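Local structure of glutathione S-transferase (Cupriavidus metallidurans, 4MK3) at residues L101-W115 / L164-L177. The protein probably catalyses the transfer of glutathione to electrophilic substrates and is seen here with glutathione sulfinic acid bound. Residues are numbered along the deposited sequence; the frame is centred on the assembly and turned at random.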
ATOM      1  N   LEU A 101       7.769  -9.953 -14.774  1.00 17.94           N
ATOM      2  CA  LEU A 101       6.810  -8.840 -14.728  1.00 16.11           C
ATOM      3  C   LEU A 101       7.315  -7.585 -14.046  1.00 21.25           C
ATOM      4  O   LEU A 101       6.705  -6.524 -14.164  1.00 17.98           O
ATOM      5  CB  LEU A 101       5.531  -9.283 -14.034  1.00 15.16           C
ATOM      6  CG  LEU A 101       4.746 -10.346 -14.785  1.00 15.55           C
ATOM      7  CD1 LEU A 101       3.553 -10.824 -13.938  1.00 19.91           C
ATOM      8  CD2 LEU A 101       4.265  -9.867 -16.139  1.00 21.61           C
ATOM      9  N   ILE A 102       8.419  -7.683 -13.330  1.00 17.17           N
ATOM     10  CA  ILE A 102       9.029  -6.519 -12.710  1.00 16.71           C
ATOM     11  C   ILE A 102      10.450  -6.414 -13.253  1.00 20.07           C
ATOM     12  O   ILE A 102      11.258  -7.342 -13.083  1.00 22.79           O
ATOM     13  CB  ILE A 102       9.036  -6.588 -11.178  1.00 19.48           C
ATOM     14  CG1 ILE A 102       7.621  -6.834 -10.637  1.00 20.01           C
ATOM     15  CG2 ILE A 102       9.587  -5.283 -10.598  1.00 23.90           C
ATOM     16  CD1 ILE A 102       7.559  -7.057  -9.136  1.00 23.85           C
ATOM     17  N   PRO A 103      10.779  -5.300 -13.921  1.00 19.05           N
ATOM     18  CA  PRO A 103      12.109  -5.150 -14.530  1.00 22.05           C
ATOM     19  C   PRO A 103      13.263  -5.158 -13.543  1.00 24.15           C
ATOM     20  O   PRO A 103      13.056  -4.842 -12.374  1.00 25.50           O
ATOM     21  CB  PRO A 103      12.021  -3.775 -15.208  1.00 22.48           C
ATOM     22  CG  PRO A 103      10.597  -3.579 -15.450  1.00 23.96           C
ATOM     23  CD  PRO A 103       9.893  -4.188 -14.293  1.00 22.79           C
ATOM     24  N   GLN A 104      14.459  -5.486 -14.042  1.00 28.53           N
ATOM     25  CA  GLN A 104      15.694  -5.465 -13.265  1.00 33.34           C
ATOM     26  C   GLN A 104      16.185  -4.065 -12.895  1.00 33.85           C
ATOM     27  O   GLN A 104      16.670  -3.850 -11.787  1.00 43.53           O
ATOM     28  CB  GLN A 104      16.824  -6.150 -14.049  1.00 42.05           C
ATOM     29  CG  GLN A 104      16.585  -7.610 -14.374  1.00 44.57           C
ATOM     30  CD  GLN A 104      16.662  -8.533 -13.164  1.00 57.51           C
ATOM     31  OE1 GLN A 104      16.217  -9.678 -13.233  1.00 64.24           O
ATOM     32  NE2 GLN A 104      17.232  -8.051 -12.057  1.00 59.80           N
ATOM     33  N   GLY A 105      16.127  -3.123 -13.831  1.00 33.29           N
ATOM     34  CA  GLY A 105      16.713  -1.811 -13.581  1.00 36.40           C
ATOM     35  C   GLY A 105      15.975  -1.038 -12.496  1.00 36.17           C
ATOM     36  O   GLY A 105      14.767  -1.098 -12.442  1.00 30.90           O
ATOM     37  N   SER A 106      16.709  -0.319 -11.644  1.00 32.05           N
ATOM     38  CA  SER A 106      16.132   0.454 -10.546  1.00 34.70           C
ATOM     39  C   SER A 106      15.143   1.519 -11.045  1.00 22.11           C
ATOM     40  O   SER A 106      14.080   1.726 -10.479  1.00 23.57           O
ATOM     41  CB  SER A 106      17.275   1.100  -9.754  1.00 42.62           C
ATOM     42  OG  SER A 106      16.808   2.080  -8.849  1.00 54.10           O
ATOM     43  N   ARG A 107      15.520   2.193 -12.128  1.00 25.77           N
ATOM     44  CA  ARG A 107      14.642   3.204 -12.705  1.00 25.37           C
ATOM     45  C   ARG A 107      13.404   2.589 -13.348  1.00 21.54           C
ATOM     46  O   ARG A 107      12.297   3.102 -13.224  1.00 22.21           O
ATOM     47  CB  ARG A 107      15.442   3.998 -13.737  1.00 29.71           C
ATOM     48  CG  ARG A 107      14.649   4.871 -14.682  1.00 41.21           C
ATOM     49  CD  ARG A 107      15.594   5.440 -15.723  1.00 44.51           C
ATOM     50  NE  ARG A 107      16.312   4.378 -16.439  1.00 44.10           N
ATOM     51  CZ  ARG A 107      17.485   4.527 -17.045  1.00 42.18           C
ATOM     52  NH1 ARG A 107      18.046   3.493 -17.664  1.00 54.63           N
ATOM     53  NH2 ARG A 107      18.105   5.700 -17.036  1.00 52.00           N
ATOM     54  N   GLU A 108      13.613   1.465 -14.011  0.55 24.12           N
ATOM     55  CA  GLU A 108      12.546   0.776 -14.699  0.55 21.25           C
ATOM     56  C   GLU A 108      11.585   0.149 -13.680  0.55 19.54           C
ATOM     57  O   GLU A 108      10.366   0.180 -13.846  0.55 18.78           O
ATOM     58  CB  GLU A 108      13.170  -0.257 -15.650  0.55 21.50           C
ATOM     59  CG  GLU A 108      13.929   0.348 -16.853  0.55 32.59           C
ATOM     60  CD  GLU A 108      15.248   1.053 -16.499  0.55 33.50           C
ATOM     61  OE1 GLU A 108      15.971   0.632 -15.562  0.55 28.95           O
ATOM     62  OE2 GLU A 108      15.581   2.041 -17.192  0.55 40.60           O
ATOM     63  N   ARG A 109      12.156  -0.378 -12.605  1.00 22.98           N
ATOM     64  CA  ARG A 109      11.409  -0.910 -11.481  1.00 20.72           C
ATOM     65  C   ARG A 109      10.594   0.197 -10.817  1.00 17.70           C
ATOM     66  O   ARG A 109       9.421   0.013 -10.511  1.00 18.37           O
ATOM     67  CB  ARG A 109      12.368  -1.559 -10.476  1.00 22.58           C
ATOM     68  CG  ARG A 109      11.690  -2.330  -9.359  1.00 28.22           C
ATOM     69  CD  ARG A 109      12.730  -3.160  -8.603  1.00 34.06           C
ATOM     70  NE  ARG A 109      12.117  -4.217  -7.802  1.00 48.32           N
ATOM     71  CZ  ARG A 109      12.009  -5.492  -8.175  1.00 46.32           C
ATOM     72  NH1 ARG A 109      12.479  -5.908  -9.349  1.00 44.17           N
ATOM     73  NH2 ARG A 109      11.428  -6.364  -7.361  1.00 45.04           N
ATOM     74  N   LEU A 110      11.213   1.359 -10.608  1.00 18.75           N
ATOM     75  CA  LEU A 110      10.496   2.509 -10.051  1.00 18.00           C
ATOM     76  C   LEU A 110       9.224   2.808 -10.848  1.00 15.46           C
ATOM     77  O   LEU A 110       8.153   3.004 -10.294  1.00 16.17           O
ATOM     78  CB  LEU A 110      11.404   3.749 -10.087  1.00 21.09           C
ATOM     79  CG  LEU A 110      10.753   5.103  -9.785  1.00 24.33           C
ATOM     80  CD1 LEU A 110      10.206   5.131  -8.384  1.00 28.20           C
ATOM     81  CD2 LEU A 110      11.735   6.252  -9.980  1.00 26.15           C
ATOM     82  N   GLU A 111       9.382   2.867 -12.164  0.54 17.18           N
ATOM     83  CA  GLU A 111       8.281   3.186 -13.053  0.54 17.54           C
ATOM     84  C   GLU A 111       7.130   2.188 -12.894  0.54 14.50           C
ATOM     85  O   GLU A 111       5.982   2.565 -12.743  0.54 15.83           O
ATOM     86  CB  GLU A 111       8.792   3.211 -14.493  0.54 20.99           C
ATOM     87  CG  GLU A 111       7.768   3.577 -15.538  0.54 17.56           C
ATOM     88  CD  GLU A 111       8.327   3.422 -16.960  0.54 27.57           C
ATOM     89  OE1 GLU A 111       9.404   2.798 -17.129  0.54 27.18           O
ATOM     90  OE2 GLU A 111       7.695   3.916 -17.917  0.54 24.36           O
ATOM     91  N   VAL A 112       7.455   0.905 -12.899  1.00 14.08           N
ATOM     92  CA  VAL A 112       6.458  -0.144 -12.735  1.00 14.70           C
ATOM     93  C   VAL A 112       5.809  -0.110 -11.361  1.00 14.86           C
ATOM     94  O   VAL A 112       4.592  -0.271 -11.253  1.00 14.40           O
ATOM     95  CB  VAL A 112       7.089  -1.534 -13.023  1.00 14.54           C
ATOM     96  CG1 VAL A 112       6.208  -2.696 -12.552  1.00 14.10           C
ATOM     97  CG2 VAL A 112       7.384  -1.646 -14.508  1.00 14.59           C
ATOM     98  N   ARG A 113       6.598   0.101 -10.313  1.00 13.57           N
ATOM     99  CA  ARG A 113       6.016   0.112  -8.985  1.00 14.12           C
ATOM    100  C   ARG A 113       5.159   1.360  -8.738  1.00 12.34           C
ATOM    101  O   ARG A 113       4.175   1.290  -7.994  1.00 13.51           O
ATOM    102  CB  ARG A 113       7.108  -0.006  -7.925  1.00 15.19           C
ATOM    103  CG  ARG A 113       7.941  -1.289  -7.933  1.00 19.61           C
ATOM    104  CD  ARG A 113       7.236  -2.553  -8.368  1.00 28.33           C
ATOM    105  NE  ARG A 113       6.243  -3.097  -7.444  1.00 25.48           N
ATOM    106  CZ  ARG A 113       6.502  -3.902  -6.416  1.00 29.21           C
ATOM    107  NH1 ARG A 113       7.750  -4.210  -6.100  1.00 28.90           N
ATOM    108  NH2 ARG A 113       5.495  -4.385  -5.697  1.00 24.21           N
ATOM    109  N   CYS A 114       5.490   2.476  -9.365  0.68 13.60           N
ATOM    110  CA  CYS A 114       4.649   3.652  -9.233  0.68 15.70           C
ATOM    111  C   CYS A 114       3.314   3.455  -9.966  0.68 12.34           C
ATOM    112  O   CYS A 114       2.257   3.809  -9.447  0.68 15.22           O
ATOM    113  CB  CYS A 114       5.403   4.884  -9.709  0.68 12.86           C
ATOM    114  SG  CYS A 114       4.461   6.401  -9.508  0.68 13.82           S
ATOM    115  N   TRP A 115       3.344   2.842 -11.142  1.00 13.15           N
ATOM    116  CA  TRP A 115       2.120   2.451 -11.811  1.00 13.70           C
ATOM    117  C   TRP A 115       1.269   1.565 -10.916  1.00 12.88           C
ATOM    118  O   TRP A 115       0.048   1.730 -10.836  1.00 12.98           O
ATOM    119  CB  TRP A 115       2.413   1.702 -13.107  1.00 14.51           C
ATOM    120  CG  TRP A 115       2.589   2.558 -14.320  1.00 13.08           C
ATOM    121  CD1 TRP A 115       3.758   2.858 -14.971  1.00 15.93           C
ATOM    122  CD2 TRP A 115       1.543   3.195 -15.044  1.00 13.42           C
ATOM    123  NE1 TRP A 115       3.492   3.675 -16.056  1.00 15.85           N
ATOM    124  CE2 TRP A 115       2.137   3.875 -16.124  1.00 14.00           C
ATOM    125  CE3 TRP A 115       0.153   3.253 -14.891  1.00 14.38           C
ATOM    126  CZ2 TRP A 115       1.393   4.609 -17.049  1.00 14.73           C
ATOM    127  CZ3 TRP A 115      -0.588   3.971 -15.833  1.00 14.52           C
ATOM    128  CH2 TRP A 115       0.036   4.645 -16.885  1.00 15.26           C
ATOM    129  N   LEU A 164      -0.071   6.427 -19.908  1.00 16.20           N
ATOM    130  CA  LEU A 164      -0.036   5.429 -20.972  1.00 14.98           C
ATOM    131  C   LEU A 164       0.225   6.125 -22.301  1.00 16.95           C
ATOM    132  O   LEU A 164       0.940   5.599 -23.155  1.00 17.42           O
ATOM    133  CB  LEU A 164      -1.337   4.638 -21.020  1.00 15.31           C
ATOM    134  CG  LEU A 164      -1.504   3.652 -22.156  1.00 16.02           C
ATOM    135  CD1 LEU A 164      -0.435   2.532 -22.078  1.00 17.69           C
ATOM    136  CD2 LEU A 164      -2.891   3.029 -22.159  1.00 16.27           C
ATOM    137  N   ALA A 165      -0.410   7.271 -22.491  1.00 16.85           N
ATOM    138  CA  ALA A 165      -0.283   8.036 -23.714  1.00 17.58           C
ATOM    139  C   ALA A 165      -0.528   7.136 -24.927  1.00 17.34           C
ATOM    140  O   ALA A 165      -1.539   6.432 -24.963  1.00 19.29           O
ATOM    141  CB  ALA A 165       1.054   8.748 -23.757  1.00 21.90           C
ATOM    142  N   ASP A 166       0.399   7.145 -25.888  0.51 20.18           N
ATOM    143  CA  ASP A 166       0.262   6.412 -27.154  0.51 18.29           C
ATOM    144  C   ASP A 166       0.980   5.048 -27.135  0.51 18.97           C
ATOM    145  O   ASP A 166       1.038   4.337 -28.143  0.51 16.76           O
ATOM    146  CB  ASP A 166       0.818   7.275 -28.291  0.51 18.41           C
ATOM    147  CG  ASP A 166       0.096   8.587 -28.421  0.51 26.09           C
ATOM    148  OD1 ASP A 166      -1.135   8.593 -28.197  0.51 31.53           O
ATOM    149  OD2 ASP A 166       0.764   9.599 -28.709  0.51 31.14           O
ATOM    150  N   LYS A 167       1.526   4.690 -25.982  1.00 16.89           N
ATOM    151  CA  LYS A 167       2.339   3.485 -25.855  1.00 15.91           C
ATOM    152  C   LYS A 167       1.509   2.210 -25.936  1.00 15.56           C
ATOM    153  O   LYS A 167       0.319   2.201 -25.664  1.00 17.10           O
ATOM    154  CB  LYS A 167       3.105   3.507 -24.522  1.00 15.15           C
ATOM    155  CG  LYS A 167       4.205   4.537 -24.441  1.00 16.89           C
ATOM    156  CD  LYS A 167       4.830   4.580 -23.039  1.00 20.97           C
ATOM    157  CE  LYS A 167       3.923   5.299 -22.026  1.00 21.81           C
ATOM    158  NZ  LYS A 167       4.572   5.434 -20.668  1.00 22.62           N
ATOM    159  N   THR A 168       2.162   1.119 -26.300  1.00 15.21           N
ATOM    160  CA  THR A 168       1.554  -0.214 -26.348  1.00 14.94           C
ATOM    161  C   THR A 168       1.159  -0.723 -24.987  1.00 16.33           C
ATOM    162  O   THR A 168       0.021  -1.180 -24.784  1.00 16.42           O
ATOM    163  CB  THR A 168       2.529  -1.188 -27.067  1.00 16.39           C
ATOM    164  OG1 THR A 168       2.715  -0.754 -28.418  1.00 17.75           O
ATOM    165  CG2 THR A 168       2.006  -2.627 -27.050  1.00 19.67           C
ATOM    166  N   TRP A 169       2.094  -0.633 -24.048  1.00 14.76           N
ATOM    167  CA  TRP A 169       1.871  -0.981 -22.659  1.00 14.35           C
ATOM    168  C   TRP A 169       2.302   0.189 -21.781  1.00 14.61           C
ATOM    169  O   TRP A 169       2.900   1.149 -22.241  1.00 14.66           O
ATOM    170  CB  TRP A 169       2.660  -2.241 -22.279  1.00 15.53           C
ATOM    171  CG  TRP A 169       2.245  -3.511 -22.975  1.00 12.76           C
ATOM    172  CD1 TRP A 169       2.977  -4.216 -23.880  1.00 17.38           C
ATOM    173  CD2 TRP A 169       1.028  -4.243 -22.787  1.00 14.85           C
ATOM    174  NE1 TRP A 169       2.299  -5.339 -24.267  1.00 19.10           N
ATOM    175  CE2 TRP A 169       1.103  -5.384 -23.604  1.00 15.36           C
ATOM    176  CE3 TRP A 169      -0.113  -4.045 -22.003  1.00 17.00           C
ATOM    177  CZ2 TRP A 169       0.078  -6.343 -23.651  1.00 16.46           C
ATOM    178  CZ3 TRP A 169      -1.133  -4.998 -22.047  1.00 16.42           C
ATOM    179  CH2 TRP A 169      -1.025  -6.126 -22.875  1.00 16.89           C
ATOM    180  N   CYS A 170       1.987   0.110 -20.501  1.00 13.96           N
ATOM    181  CA  CYS A 170       2.226   1.235 -19.602  1.00 15.07           C
ATOM    182  C   CYS A 170       3.640   1.776 -19.652  1.00 16.11           C
ATOM    183  O   CYS A 170       3.825   3.001 -19.600  1.00 16.76           O
ATOM    184  CB  CYS A 170       1.888   0.862 -18.165  1.00 15.45           C
ATOM    185  SG  CYS A 170       0.119   0.765 -17.818  1.00 17.90           S
ATOM    186  N   THR A 171       4.632   0.896 -19.731  1.00 14.79           N
ATOM    187  CA  THR A 171       6.027   1.309 -19.777  1.00 15.13           C
ATOM    188  C   THR A 171       6.659   1.195 -21.156  1.00 18.80           C
ATOM    189  O   THR A 171       7.868   1.327 -21.280  1.00 21.59           O
ATOM    190  CB  THR A 171       6.902   0.562 -18.764  1.00 19.63           C
ATOM    191  OG1 THR A 171       6.989  -0.830 -19.116  1.00 19.05           O
ATOM    192  CG2 THR A 171       6.309   0.720 -17.367  1.00 20.65           C
ATOM    193  N   GLY A 172       5.858   0.978 -22.191  1.00 13.98           N
ATOM    194  CA  GLY A 172       6.362   0.957 -23.557  1.00 14.99           C
ATOM    195  C   GLY A 172       6.157  -0.379 -24.268  1.00 15.75           C
ATOM    196  O   GLY A 172       5.036  -0.789 -24.521  1.00 16.21           O
ATOM    197  N   THR A 173       7.252  -1.076 -24.558  1.00 15.38           N
ATOM    198  CA  THR A 173       7.210  -2.277 -25.385  1.00 16.38           C
ATOM    199  C   THR A 173       6.695  -3.515 -24.664  1.00 16.41           C
ATOM    200  O   THR A 173       6.185  -4.417 -25.319  1.00 17.73           O
ATOM    201  CB  THR A 173       8.612  -2.642 -25.934  1.00 17.73           C
ATOM    202  OG1 THR A 173       9.535  -2.730 -24.845  1.00 19.81           O
ATOM    203  CG2 THR A 173       9.125  -1.584 -26.901  1.00 17.72           C
ATOM    204  N   HIS A 174       6.877  -3.608 -23.347  1.00 14.25           N
ATOM    205  CA  HIS A 174       6.621  -4.869 -22.653  1.00 15.85           C
ATOM    206  C   HIS A 174       5.559  -4.790 -21.614  1.00 13.50           C
ATOM    207  O   HIS A 174       5.431  -3.811 -20.904  1.00 14.20           O
ATOM    208  CB  HIS A 174       7.889  -5.365 -21.972  1.00 19.57           C
ATOM    209  CG  HIS A 174       8.854  -5.984 -22.922  1.00 19.53           C
ATOM    210  ND1 HIS A 174       9.618  -5.239 -23.797  1.00 21.66           N
ATOM    211  CD2 HIS A 174       9.151  -7.279 -23.181  1.00 20.15           C
ATOM    212  CE1 HIS A 174      10.355  -6.045 -24.532  1.00 22.80           C
ATOM    213  NE2 HIS A 174      10.097  -7.289 -24.173  1.00 26.34           N
ATOM    214  N   TYR A 175       4.816  -5.891 -21.523  1.00 15.35           N
ATOM    215  CA  TYR A 175       3.839  -6.136 -20.464  1.00 14.82           C
ATOM    216  C   TYR A 175       4.555  -6.358 -19.136  1.00 13.86           C
ATOM    217  O   TYR A 175       5.501  -7.148 -19.059  1.00 16.19           O
ATOM    218  CB  TYR A 175       3.078  -7.386 -20.850  1.00 14.43           C
ATOM    219  CG  TYR A 175       1.980  -7.904 -19.934  1.00 13.98           C
ATOM    220  CD1 TYR A 175       0.728  -7.324 -19.899  1.00 16.63           C
ATOM    221  CD2 TYR A 175       2.190  -9.035 -19.179  1.00 17.10           C
ATOM    222  CE1 TYR A 175      -0.272  -7.844 -19.114  1.00 16.18           C
ATOM    223  CE2 TYR A 175       1.190  -9.563 -18.389  1.00 16.30           C
ATOM    224  CZ  TYR A 175      -0.039  -8.964 -18.378  1.00 15.82           C
ATOM    225  OH  TYR A 175      -1.057  -9.503 -17.636  1.00 17.07           O
ATOM    226  N   THR A 176       4.097  -5.636 -18.123  1.00 13.28           N
ATOM    227  CA  THR A 176       4.672  -5.702 -16.783  1.00 13.41           C
ATOM    228  C   THR A 176       3.566  -5.695 -15.737  1.00 12.05           C
ATOM    229  O   THR A 176       2.373  -5.610 -16.031  1.00 11.97           O
ATOM    230  CB  THR A 176       5.575  -4.474 -16.491  1.00 14.04           C
ATOM    231  OG1 THR A 176       4.766  -3.293 -16.417  1.00 14.36           O
ATOM    232  CG2 THR A 176       6.680  -4.303 -17.534  1.00 15.11           C
ATOM    233  N   LEU A 177       3.997  -5.769 -14.484  1.00 12.95           N
ATOM    234  CA  LEU A 177       3.068  -5.645 -13.373  1.00 12.42           C
ATOM    235  C   LEU A 177       2.267  -4.347 -13.429  1.00 12.16           C
ATOM    236  O   LEU A 177       1.151  -4.289 -12.910  1.00 13.12           O
ATOM    237  CB  LEU A 177       3.856  -5.741 -12.062  1.00 12.00           C
ATOM    238  CG  LEU A 177       3.069  -5.608 -10.752  1.00 13.41           C
ATOM    239  CD1 LEU A 177       2.019  -6.697 -10.616  1.00 15.34           C
ATOM    240  CD2 LEU A 177       4.031  -5.655  -9.565  1.00 15.21           C
TER
HETATM  241  O   HOH W   1       5.406   5.014 -17.665  1.00 23.56           O
HETATM  242  O   HOH W   2      10.204   1.966 -20.384  1.00 31.96           O
HETATM  243  O   HOH W   3       8.589   4.348 -20.138  1.00 33.22           O
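Trp115, Val112 and Glu111, on one side of helix 106-134, pack on segment 164-177, the connection between helices 143-164 and 177-192, a buried helix-to-loop contact in the all-helical C-terminal domain of the GST fold. Cys170 lies over one face of the Trp115 indole: its SG stands 3.7 Å from the centroid of the six-membered ring, 7° off the normal, a sulfur-aromatic contact, while its CB makes a CH-pi contact with the five-membered ring. At the indole edge, Trp115 NE1 donates to water 1 (2.8 Å), which donates to Glu111 OE2, in one of two Glu111 conformers, and, at 3.2 Å, to Cys170 O. Lys167 NZ also donates to Cys170 O (2.8 Å). In that conformer the Glu111 chain, extended from a CG anti to the backbone N (chi1 -178°), brings its carboxylate against the methyl of Thr171, CD to CG2 3.4 Å. Val112 CG1 meets Leu177 CB at 3.9 Å. Before the helix, Leu101 O accepts from Leu177 N (2.8 Å, nearly straight at 167°), tying the two helix approaches together; Thr176 OG1 caps Ala178 N. With an alanine at Trp115 the indole and its N-H are gone, which is likely to open a gap over Cys170 and leave water 1 less firmly held. Sulfur and methyls make the apolar part; Lys167 NZ, 4.4 Å from Glu111 OE2, beyond salt-bridge range, may still favour a charged carboxylate, which water links to the loop in this conformer.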